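Side-chain contacts in nitroreductase (Desulfitobacterium hafniense, PDB 3PXV), which binds flavin mononucleotide and, as a member of the nitroreductase family, probably acts as an FMN-dependent oxidoreductase: residues 47-52 and 158-163; 67-72 and 140-145. One frame throughout, in Å; residues are numbered along the deposited sequence.

Contact 1: residues 47-52 and 158-163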
loop_
_atom_site.group_PDB
_atom_site.type_symbol
_atom_site.label_atom_id
_atom_site.label_comp_id
_atom_site.label_asym_id
_atom_site.label_seq_id
_atom_site.Cartn_x
_atom_site.Cartn_y
_atom_site.Cartn_z
ATOM N N ALA B 47 9.697 -4.148 7.581
ATOM C CA ALA B 47 10.633 -3.073 7.894
ATOM C C ALA B 47 9.868 -1.796 8.257
ATOM O O ALA B 47 10.104 -0.729 7.711
ATOM C CB ALA B 47 11.577 -2.838 6.701
ATOM N N TRP B 48 8.944 -1.950 9.196
ATOM C CA TRP B 48 8.115 -0.888 9.681
ATOM C C TRP B 48 7.767 -1.072 11.138
ATOM O O TRP B 48 8.199 -2.049 11.737
ATOM C CB TRP B 48 6.845 -0.787 8.856
ATOM C CG TRP B 48 6.211 -2.057 8.307
ATOM C CD1 TRP B 48 6.101 -2.361 7.009
ATOM C CD2 TRP B 48 5.509 -3.098 9.016
ATOM N NE1 TRP B 48 5.414 -3.532 6.841
ATOM C CE2 TRP B 48 5.025 -3.998 8.060
ATOM C CE3 TRP B 48 5.238 -3.350 10.357
ATOM C CZ2 TRP B 48 4.306 -5.150 8.400
ATOM C CZ3 TRP B 48 4.525 -4.493 10.693
ATOM C CH2 TRP B 48 4.064 -5.372 9.720
ATOM N N ARG B 49 7.071 -0.094 11.721
ATOM C CA ARG B 49 6.514 -0.213 13.078
ATOM C C ARG B 49 5.169 0.507 13.060
ATOM O O ARG B 49 4.950 1.379 12.219
ATOM C CB ARG B 49 7.383 0.436 14.161
ATOM C CG ARG B 49 8.750 -0.160 14.385
ATOM C CD ARG B 49 8.703 -1.575 14.961
ATOM N NE ARG B 49 10.069 -2.046 15.213
ATOM C CZ ARG B 49 10.917 -2.499 14.280
ATOM N NH1 ARG B 49 10.567 -2.557 13.003
ATOM N NH2 ARG B 49 12.142 -2.886 14.631
ATOM N N VAL B 50 4.295 0.162 14.004
ATOM C CA VAL B 50 2.963 0.762 14.087
ATOM C C VAL B 50 2.888 1.508 15.423
ATOM O O VAL B 50 2.688 0.888 16.479
ATOM C CB VAL B 50 1.868 -0.321 13.949
ATOM C CG1 VAL B 50 0.466 0.238 14.173
ATOM C CG2 VAL B 50 1.982 -0.971 12.596
ATOM N N ILE B 51 3.081 2.832 15.370
ATOM C CA ILE B 51 3.089 3.668 16.550
ATOM C C ILE B 51 1.767 4.429 16.636
ATOM O O ILE B 51 1.525 5.341 15.849
ATOM C CB ILE B 51 4.295 4.651 16.500
ATOM C CG1 ILE B 51 5.599 3.876 16.355
ATOM C CG2 ILE B 51 4.354 5.529 17.762
ATOM C CD1 ILE B 51 6.777 4.739 16.151
ATOM N N VAL B 52 0.913 4.046 17.587
ATOM C CA VAL B 52 -0.399 4.688 17.774
ATOM C C VAL B 52 -0.200 5.875 18.689
ATOM O O VAL B 52 -0.013 5.703 19.890
ATOM C CB VAL B 52 -1.462 3.728 18.417
ATOM C CG1 VAL B 52 -2.747 4.485 18.708
ATOM C CG2 VAL B 52 -1.763 2.538 17.508
ATOM N N GLU B 158 16.212 2.773 16.044
ATOM C CA GLU B 158 17.395 3.489 15.573
ATOM C C GLU B 158 17.568 3.309 14.075
ATOM O O GLU B 158 17.479 2.198 13.566
ATOM C CB GLU B 158 18.661 2.994 16.280
ATOM C CG GLU B 158 19.836 4.000 16.209
ATOM C CD GLU B 158 21.149 3.439 16.762
ATOM O OE1 GLU B 158 21.459 2.252 16.473
ATOM O OE2 GLU B 158 21.877 4.196 17.460
ATOM N N GLY B 159 17.812 4.404 13.365
ATOM C CA GLY B 159 18.002 4.319 11.920
ATOM C C GLY B 159 16.747 4.479 11.079
ATOM O O GLY B 159 16.843 4.803 9.911
ATOM N N TYR B 160 15.577 4.269 11.677
ATOM C CA TYR B 160 14.305 4.395 10.969
ATOM C C TYR B 160 13.966 5.840 10.720
ATOM O O TYR B 160 14.233 6.697 11.553
ATOM C CB TYR B 160 13.173 3.743 11.766
ATOM C CG TYR B 160 13.019 2.283 11.519
ATOM C CD1 TYR B 160 14.111 1.424 11.567
ATOM C CD2 TYR B 160 11.759 1.732 11.285
ATOM C CE1 TYR B 160 13.967 0.055 11.316
ATOM C CE2 TYR B 160 11.606 0.358 11.029
ATOM C CZ TYR B 160 12.709 -0.458 11.055
ATOM O OH TYR B 160 12.569 -1.778 10.823
ATOM N N ALA B 161 13.358 6.088 9.573
ATOM C CA ALA B 161 12.918 7.401 9.179
ATOM C C ALA B 161 11.403 7.375 8.968
ATOM O O ALA B 161 10.803 6.317 8.856
ATOM C CB ALA B 161 13.630 7.822 7.898
ATOM N N PHE B 162 10.778 8.538 8.887
ATOM C CA PHE B 162 9.339 8.589 8.648
ATOM C C PHE B 162 8.961 8.011 7.291
ATOM O O PHE B 162 9.621 8.280 6.284
ATOM C CB PHE B 162 8.852 10.026 8.736
ATOM C CG PHE B 162 7.417 10.209 8.361
ATOM C CD1 PHE B 162 6.433 10.160 9.323
ATOM C CD2 PHE B 162 7.064 10.471 7.044
ATOM C CE1 PHE B 162 5.129 10.349 8.976
ATOM C CE2 PHE B 162 5.767 10.664 6.694
ATOM C CZ PHE B 162 4.793 10.608 7.659
ATOM N N GLY B 163 7.882 7.233 7.278
ATOM C CA GLY B 163 7.392 6.585 6.063
ATOM C C GLY B 163 6.090 7.210 5.633
ATOM O O GLY B 163 5.984 7.740 4.529
#
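Tyr160 reaches from the lead-in to strand 161-169 across to the loop that runs into strand 50-53, and its ring end meets the backbone of Ala47 and Trp48 and the guanidinium of Arg49. The tighter part is the backbone side: Trp48 CA sits at the ring edge, in its plane, 3.9 Å from Tyr160 CE2, and Tyr160 OH comes within 3.7 Å of Ala47 C. Ala47 and Trp48 are buried here, whereas Arg49 and Tyr160, on the looser side, remain partly exposed. Arg49 NH1 donates to Tyr160 OH over 3.1 Å, a weak bond bent to 131° at the hydrogen. A donor group that serves two acceptors may hold one better, and here the same NH1 makes a far firmer bond to Trp48 O, at 2.7 Å. A bend at chi2 (-67°) turns the guanidinium back to this carbonyl of the preceding residue; the oxygen lies in the guanidinium plane, while NH1 stands above the carbonyl plane. The arginine and tyrosine side chains cross nearly at right angles, their flat groups 71° apart. Replacing Arg49 by an alanine removes both NH1 bonds, and the phenol would probably be freer to shift. Tyr160 passes beyond the end of strand 95-101, touching Asp102, to which Ala47 is bonded through the backbone; Arg49 packs on Pro100 and on Lys184 of the second subunit, Trp48 on Val99 of that strand and Leu116 of helix 106-126.

Contact 2: residues 67-72 and 140-145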
loop_
_atom_site.group_PDB
_atom_site.type_symbol
_atom_site.label_atom_id
_atom_site.label_comp_id
_atom_site.label_asym_id
_atom_site.label_seq_id
_atom_site.Cartn_x
_atom_site.Cartn_y
_atom_site.Cartn_z
ATOM N N LEU B 67 4.577 23.022 9.813
ATOM C CA LEU B 67 4.185 24.302 9.222
ATOM C C LEU B 67 5.343 25.275 9.102
ATOM O O LEU B 67 5.443 25.978 8.113
ATOM C CB LEU B 67 3.062 24.980 10.019
ATOM C CG LEU B 67 1.703 24.310 9.921
ATOM C CD1 LEU B 67 0.726 24.995 10.853
ATOM C CD2 LEU B 67 1.203 24.353 8.457
ATOM N N ALA B 68 6.204 25.319 10.114
ATOM C CA ALA B 68 7.329 26.270 10.131
ATOM C C ALA B 68 8.384 25.940 9.078
ATOM O O ALA B 68 8.998 26.848 8.509
ATOM C CB ALA B 68 7.952 26.356 11.515
ATOM N N TYR B 69 8.561 24.651 8.790
ATOM C CA TYR B 69 9.488 24.252 7.769
ATOM C C TYR B 69 8.961 24.772 6.459
ATOM O O TYR B 69 9.702 25.373 5.696
ATOM C CB TYR B 69 9.648 22.726 7.701
ATOM C CG TYR B 69 10.741 22.277 6.754
ATOM C CD1 TYR B 69 12.076 22.475 7.082
ATOM C CD2 TYR B 69 10.451 21.680 5.535
ATOM C CE1 TYR B 69 13.111 22.083 6.229
ATOM C CE2 TYR B 69 11.479 21.276 4.669
ATOM C CZ TYR B 69 12.812 21.472 5.033
ATOM O OH TYR B 69 13.862 21.084 4.217
ATOM N N LEU B 70 7.678 24.540 6.204
ATOM C CA LEU B 70 7.041 25.005 4.974
ATOM C C LEU B 70 7.104 26.523 4.898
ATOM O O LEU B 70 7.472 27.082 3.852
ATOM C CB LEU B 70 5.582 24.560 4.895
ATOM C CG LEU B 70 5.279 23.087 4.671
ATOM C CD1 LEU B 70 3.752 22.816 4.806
ATOM C CD2 LEU B 70 5.807 22.674 3.315
ATOM N N ALA B 71 6.758 27.191 5.998
ATOM C CA ALA B 71 6.806 28.652 6.027
ATOM C C ALA B 71 8.224 29.220 5.911
ATOM O O ALA B 71 8.371 30.425 5.735
ATOM C CB ALA B 71 6.128 29.191 7.287
ATOM N N GLY B 72 9.248 28.372 6.039
ATOM C CA GLY B 72 10.656 28.793 5.928
ATOM C C GLY B 72 11.294 28.714 4.543
ATOM O O GLY B 72 12.345 29.278 4.315
ATOM N N ALA B 140 7.846 17.290 10.241
ATOM C CA ALA B 140 8.363 17.461 11.596
ATOM C C ALA B 140 9.845 17.064 11.696
ATOM O O ALA B 140 10.547 17.524 12.583
ATOM C CB ALA B 140 7.537 16.653 12.565
ATOM N N PHE B 141 10.310 16.232 10.773
ATOM C CA PHE B 141 11.675 15.717 10.783
ATOM C C PHE B 141 12.563 16.351 9.738
ATOM O O PHE B 141 13.771 16.170 9.763
ATOM C CB PHE B 141 11.644 14.229 10.434
ATOM C CG PHE B 141 10.777 13.402 11.343
ATOM C CD1 PHE B 141 9.432 13.286 11.116
ATOM C CD2 PHE B 141 11.328 12.719 12.413
ATOM C CE1 PHE B 141 8.648 12.536 11.933
ATOM C CE2 PHE B 141 10.540 11.975 13.232
ATOM C CZ PHE B 141 9.195 11.889 12.990
ATOM N N ALA B 142 11.950 17.105 8.839
ATOM C CA ALA B 142 12.610 17.597 7.635
ATOM C C ALA B 142 13.820 18.480 7.800
ATOM O O ALA B 142 14.731 18.390 7.002
ATOM C CB ALA B 142 11.581 18.254 6.694
ATOM N N SER B 143 13.848 19.336 8.810
ATOM C CA SER B 143 14.997 20.230 9.011
ATOM C C SER B 143 16.190 19.467 9.560
ATOM O O SER B 143 17.321 19.926 9.457
ATOM C CB SER B 143 14.634 21.357 9.975
ATOM O OG SER B 143 14.532 20.876 11.307
ATOM N N GLY B 144 15.921 18.307 10.160
ATOM C CA GLY B 144 16.948 17.503 10.799
ATOM C C GLY B 144 17.271 17.985 12.217
ATOM O O GLY B 144 17.895 17.260 13.006
ATOM N N LEU B 145 16.826 19.193 12.555
ATOM C CA LEU B 145 17.139 19.827 13.862
ATOM C C LEU B 145 16.302 19.274 15.017
ATOM O O LEU B 145 16.770 19.221 16.146
ATOM C CB LEU B 145 16.996 21.348 13.752
ATOM C CG LEU B 145 17.862 21.943 12.624
ATOM C CD1 LEU B 145 17.702 23.447 12.417
ATOM C CD2 LEU B 145 19.307 21.613 12.885
#
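One face of the Tyr69 ring receives the methyl of Ala142, while Ser143 comes to the CD1-CE1 side of the same ring obliquely. The methyl makes a true CH-pi contact: Ala142 CB stands 3.7 Å from the centroid of the Tyr69 ring, only 14° off the ring normal. It is displaced slightly toward the rim, and its closest ring atom is Tyr69 CE2, 3.6 Å from Ala142 CB. Ser143 meets the ring through its CA and CB carbons, with Ser143 CA 3.8 Å from Tyr69 CE1 and Ser143 CB 4.0 Å from Tyr69 CD1. Tyr69 carries CG anti to the backbone N (chi1 -173°), which turns the ring out from helix 56-72 toward the loop, a face presented to Ala142. That loop holds its own shape. A type I beta turn runs from Phe141 to Gly144, with Gly144 N bonded to Phe141 O, and Ser143 OG accepts from Leu145 N at 3.1 Å to form an ST turn; the positive phi at the end of the beta turn (82°) favours a glycine there. Beyond the pair, Tyr69 also packs on Leu139 and Ser143 on Glu65, an earlier residue of the same helix. No hydrogen bond joins the two segments. Cohesion therefore rests on van der Waals and CH-pi contact between partly exposed residues at the surface, and Ser143 illustrates how a polar group can serve a turn while the carbons of its residue pack on a ring.

Overall arrangement
The two contacts lie 19 Å apart between centres and meet through one pair, Phe162 CB packing against Phe141 CE1 at 4.1 Å. In sequence, both segments of contact 2 fall between those of contact 1, and helix 56-72 follows strand 50-53 directly. Contact 1 lies where two loops lead into the sheet, whose strand 50-53 pairs in parallel with a strand of the second subunit; contact 2 joins a helix to a surface loop that no other chain of the assembly touches. Neither lies in the FMN pocket: the side chain of Trp48 is about 8 Å from a bound FMN and that of Ala142 about 13 Å, while the Tyr69 side chain is about 8 Å from that of Tyr136, which binds FMN.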